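Sortase SrtE1 (PDB 5CUW) is a class E cell-wall transpeptidase that cleaves surface proteins at a Leu-Ala-x-Thr-Gly or Leu-Pro-x-Thr-Gly sorting signal and attaches them to the cell wall. Local coordinates at residues A[157-162]-A[172-177]. Residues are numbered along the deposited sequence; the frame is centred on the assembly and turned at random. Where two conformers were deposited one is given.
Sequences YITLTT and RMIVWG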
ATOM      1  N   TYR A 157       1.166  -1.187 -10.257  1.00 22.07           N
ATOM      2  CA  TYR A 157       0.508  -1.835  -9.135  1.00 20.66           C
ATOM      3  C   TYR A 157       0.798  -1.212  -7.776  1.00 28.69           C
ATOM      4  O   TYR A 157       1.724  -0.411  -7.590  1.00 21.53           O
ATOM      5  CB  TYR A 157       0.911  -3.316  -9.099  1.00 16.45           C
ATOM      6  CG  TYR A 157       0.802  -4.042 -10.432  1.00 19.11           C
ATOM      7  CD1 TYR A 157      -0.424  -4.215 -11.061  1.00 22.08           C
ATOM      8  CD2 TYR A 157       1.932  -4.575 -11.045  1.00 22.13           C
ATOM      9  CE1 TYR A 157      -0.528  -4.907 -12.255  1.00 23.23           C
ATOM     10  CE2 TYR A 157       1.843  -5.252 -12.251  1.00 24.06           C
ATOM     11  CZ  TYR A 157       0.621  -5.411 -12.851  1.00 27.81           C
ATOM     12  OH  TYR A 157       0.547  -6.086 -14.043  1.00 25.45           O
ATOM     13  N   ILE A 158      -0.023  -1.603  -6.815  1.00 22.03           N
ATOM     14  CA  ILE A 158       0.194  -1.242  -5.436  1.00 15.57           C
ATOM     15  C   ILE A 158       0.073  -2.501  -4.592  1.00 21.18           C
ATOM     16  O   ILE A 158      -0.731  -3.413  -4.897  1.00 19.10           O
ATOM     17  CB  ILE A 158      -0.801  -0.121  -4.966  1.00 20.45           C
ATOM     18  CG1 ILE A 158      -0.401   0.402  -3.581  1.00 23.91           C
ATOM     19  CG2 ILE A 158      -2.257  -0.629  -5.026  1.00 21.38           C
ATOM     20  CD1 ILE A 158      -1.046   1.725  -3.164  1.00 23.41           C
ATOM     21  N   THR A 159       0.908  -2.581  -3.560  1.00 19.01           N
ATOM     22  CA  THR A 159       0.880  -3.710  -2.639  1.00 22.02           C
ATOM     23  C   THR A 159       0.748  -3.192  -1.213  1.00 25.13           C
ATOM     24  O   THR A 159       1.538  -2.358  -0.782  1.00 21.79           O
ATOM     25  CB  THR A 159       2.155  -4.574  -2.743  1.00 20.98           C
ATOM     26  OG1 THR A 159       2.385  -4.910  -4.113  1.00 20.05           O
ATOM     27  CG2 THR A 159       2.009  -5.857  -1.912  1.00 18.83           C
ATOM     28  N   LEU A 160      -0.243  -3.687  -0.488  1.00 18.91           N
ATOM     29  CA  LEU A 160      -0.399  -3.344   0.929  1.00 18.36           C
ATOM     30  C   LEU A 160      -0.075  -4.567   1.784  1.00 26.11           C
ATOM     31  O   LEU A 160      -0.632  -5.643   1.555  1.00 26.92           O
ATOM     32  CB  LEU A 160      -1.820  -2.863   1.231  1.00 22.49           C
ATOM     33  CG  LEU A 160      -2.502  -1.841   0.321  1.00 24.46           C
ATOM     34  CD1 LEU A 160      -3.925  -1.558   0.851  1.00 28.30           C
ATOM     35  CD2 LEU A 160      -1.692  -0.544   0.182  1.00 23.08           C
ATOM     36  N   THR A 161       0.815  -4.409   2.766  1.00 21.30           N
ATOM     37  CA  THR A 161       1.196  -5.536   3.631  1.00 21.77           C
ATOM     38  C   THR A 161       0.929  -5.220   5.099  1.00 19.12           C
ATOM     39  O   THR A 161       1.176  -4.104   5.549  1.00 23.08           O
ATOM     40  CB  THR A 161       2.695  -5.915   3.449  1.00 22.96           C
ATOM     41  OG1 THR A 161       3.538  -4.956   4.117  1.00 25.23           O
ATOM     42  CG2 THR A 161       3.058  -5.943   1.979  1.00 17.97           C
ATOM     43  N   THR A 162       0.409  -6.189   5.850  1.00 18.78           N
ATOM     44  CA  THR A 162       0.199  -5.989   7.279  1.00 22.29           C
ATOM     45  C   THR A 162       0.329  -7.335   7.979  1.00 31.78           C
ATOM     46  O   THR A 162       0.529  -8.352   7.325  1.00 29.20           O
ATOM     47  CB  THR A 162      -1.184  -5.362   7.569  1.00 22.55           C
ATOM     48  OG1 THR A 162      -1.246  -4.916   8.934  1.00 28.03           O
ATOM     49  CG2 THR A 162      -2.294  -6.380   7.303  1.00 22.13           C
ATOM     50  N   ARG A 172       1.781 -12.694   7.444  1.00 25.54           N
ATOM     51  CA  ARG A 172       1.461 -11.434   6.796  1.00 21.03           C
ATOM     52  C   ARG A 172       0.250 -11.578   5.880  1.00 21.84           C
ATOM     53  O   ARG A 172       0.004 -12.649   5.339  1.00 26.73           O
ATOM     54  CB  ARG A 172       2.648 -10.928   5.990  1.00 20.33           C
ATOM     55  CG  ARG A 172       3.914 -10.753   6.792  1.00 32.87           C
ATOM     56  CD  ARG A 172       3.795  -9.596   7.771  1.00 36.35           C
ATOM     57  NE  ARG A 172       5.046  -9.400   8.496  1.00 35.17           N
ATOM     58  CZ  ARG A 172       5.307  -9.927   9.685  1.00 36.63           C
ATOM     59  NH1 ARG A 172       4.397 -10.673  10.300  1.00 33.35           N
ATOM     60  NH2 ARG A 172       6.474  -9.701  10.264  1.00 38.69           N
ATOM     61  N   MET A 173      -0.494 -10.484   5.722  1.00 27.16           N
ATOM     62  CA  MET A 173      -1.628 -10.418   4.805  0.83 19.86           C
ATOM     63  C   MET A 173      -1.313  -9.400   3.722  1.00 20.96           C
ATOM     64  O   MET A 173      -0.878  -8.286   4.027  1.00 23.90           O
ATOM     65  CB  MET A 173      -2.911 -10.030   5.561  0.83 20.91           C
ATOM     66  CG  MET A 173      -4.021  -9.490   4.671  0.83 22.38           C
ATOM     67  SD  MET A 173      -5.582  -9.302   5.578  0.83 42.02           S
ATOM     68  CE  MET A 173      -5.116  -8.128   6.847  0.83 29.23           C
ATOM     69  N   ILE A 174      -1.533  -9.768   2.469  1.00 22.16           N
ATOM     70  CA  ILE A 174      -1.177  -8.919   1.333  1.00 21.24           C
ATOM     71  C   ILE A 174      -2.403  -8.582   0.474  1.00 22.50           C
ATOM     72  O   ILE A 174      -3.165  -9.468   0.096  1.00 20.47           O
ATOM     73  CB  ILE A 174      -0.125  -9.610   0.438  1.00 25.61           C
ATOM     74  CG1 ILE A 174       0.927 -10.329   1.288  1.00 24.88           C
ATOM     75  CG2 ILE A 174       0.496  -8.625  -0.544  1.00 23.68           C
ATOM     76  CD1 ILE A 174       1.737  -9.429   2.175  1.00 27.54           C
ATOM     77  N   VAL A 175      -2.585  -7.308   0.161  1.00 24.14           N
ATOM     78  CA  VAL A 175      -3.641  -6.887  -0.756  1.00 21.52           C
ATOM     79  C   VAL A 175      -3.010  -6.133  -1.940  1.00 24.47           C
ATOM     80  O   VAL A 175      -2.181  -5.258  -1.723  1.00 22.25           O
ATOM     81  CB  VAL A 175      -4.668  -6.001  -0.032  1.00 22.06           C
ATOM     82  CG1 VAL A 175      -5.653  -5.393  -1.006  1.00 22.68           C
ATOM     83  CG2 VAL A 175      -5.373  -6.802   1.048  1.00 21.82           C
ATOM     84  N   TRP A 176      -3.375  -6.499  -3.174  1.00 22.95           N
ATOM     85  CA  TRP A 176      -2.860  -5.845  -4.392  1.00 21.14           C
ATOM     86  C   TRP A 176      -3.942  -5.085  -5.165  1.00 19.45           C
ATOM     87  O   TRP A 176      -5.101  -5.517  -5.229  1.00 18.76           O
ATOM     88  CB  TRP A 176      -2.239  -6.866  -5.362  1.00 19.68           C
ATOM     89  CG  TRP A 176      -1.025  -7.625  -4.874  1.00 17.46           C
ATOM     90  CD1 TRP A 176       0.276  -7.163  -4.836  1.00 24.16           C
ATOM     91  CD2 TRP A 176      -0.975  -8.992  -4.431  1.00 21.52           C
ATOM     92  NE1 TRP A 176       1.109  -8.150  -4.364  1.00 26.24           N
ATOM     93  CE2 TRP A 176       0.373  -9.279  -4.110  1.00 21.61           C
ATOM     94  CE3 TRP A 176      -1.936  -9.994  -4.262  1.00 20.97           C
ATOM     95  CZ2 TRP A 176       0.778 -10.523  -3.633  1.00 24.84           C
ATOM     96  CZ3 TRP A 176      -1.531 -11.231  -3.784  1.00 25.65           C
ATOM     97  CH2 TRP A 176      -0.185 -11.485  -3.477  1.00 25.90           C
ATOM     98  N   GLY A 177      -3.543  -3.978  -5.786  1.00 18.04           N
ATOM     99  CA  GLY A 177      -4.416  -3.203  -6.649  1.00 22.29           C
ATOM    100  C   GLY A 177      -3.732  -2.824  -7.954  1.00 24.32           C
ATOM    101  O   GLY A 177      -2.517  -2.989  -8.095  1.00 19.65           O
TER
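Leu-160 and Val-175 form the central hydrogen-bonded pair of an antiparallel hairpin whose segments run at 162° to each other. Leu-160 N gives a nearly straight bond to Val-175 O (2.8 Å, 174° at the hydrogen), and Val-175 N returns one to Leu-160 O. The same two-way exchange links Ile-158 with Gly-177 and Thr-162 with Met-173, six bonds in all. The Ile-158 N bond differs in direction: N sits above the carbonyl plane of Gly-177 O, 43° out of it. Each of the six carbonyls also receives a CA-H contact, as Leu-160 O does from Ile-174 CA at 3.3 Å. The outward backbone groups of Tyr-157, Thr-159 and Thr-161 pair with strand 87-92.

On the face of Thr-159, Thr-161, Ile-174 and Trp-176, the hydroxyls look outside the hairpin. Thr-159 OG1 lies 3.2 Å from Trp-176 CD1, but its hydrogen-bond partner is Asn-88 OD1, while Trp-176 NE1 is bonded to Val-141 O. With Thr-159 CG2 anti to the backbone N, this methyl presses on Ile-174 CG2 at a tight 3.4 Å; Ile-174 CG2 in turn lies 3.5 Å above the indole plane, toward its rim. An alanine in place of Thr-159 would probably leave Asn-88 OD1 without this partner and open a gap beside Ile-174 and the indole. Thr-161 OG1 is hydrogen-bonded with the OH of Tyr-72, which probably takes part in substrate recognition, and also with Ala-13 O.

On the other face, Thr-162 OG1 bonds to Gly-93 O. At the end of the pairing, Arg-172, probably the proton donor, lays its CD 3.5 Å from Thr-162 O, and its NH1 bonds to Ser-169 O. Backbone bonds thus hold together this sortase-barrel hairpin, which carries Arg-172 beside Cys-163, while its threonine hydroxyls join it to neighbouring parts, Thr-161 reaching Tyr-72.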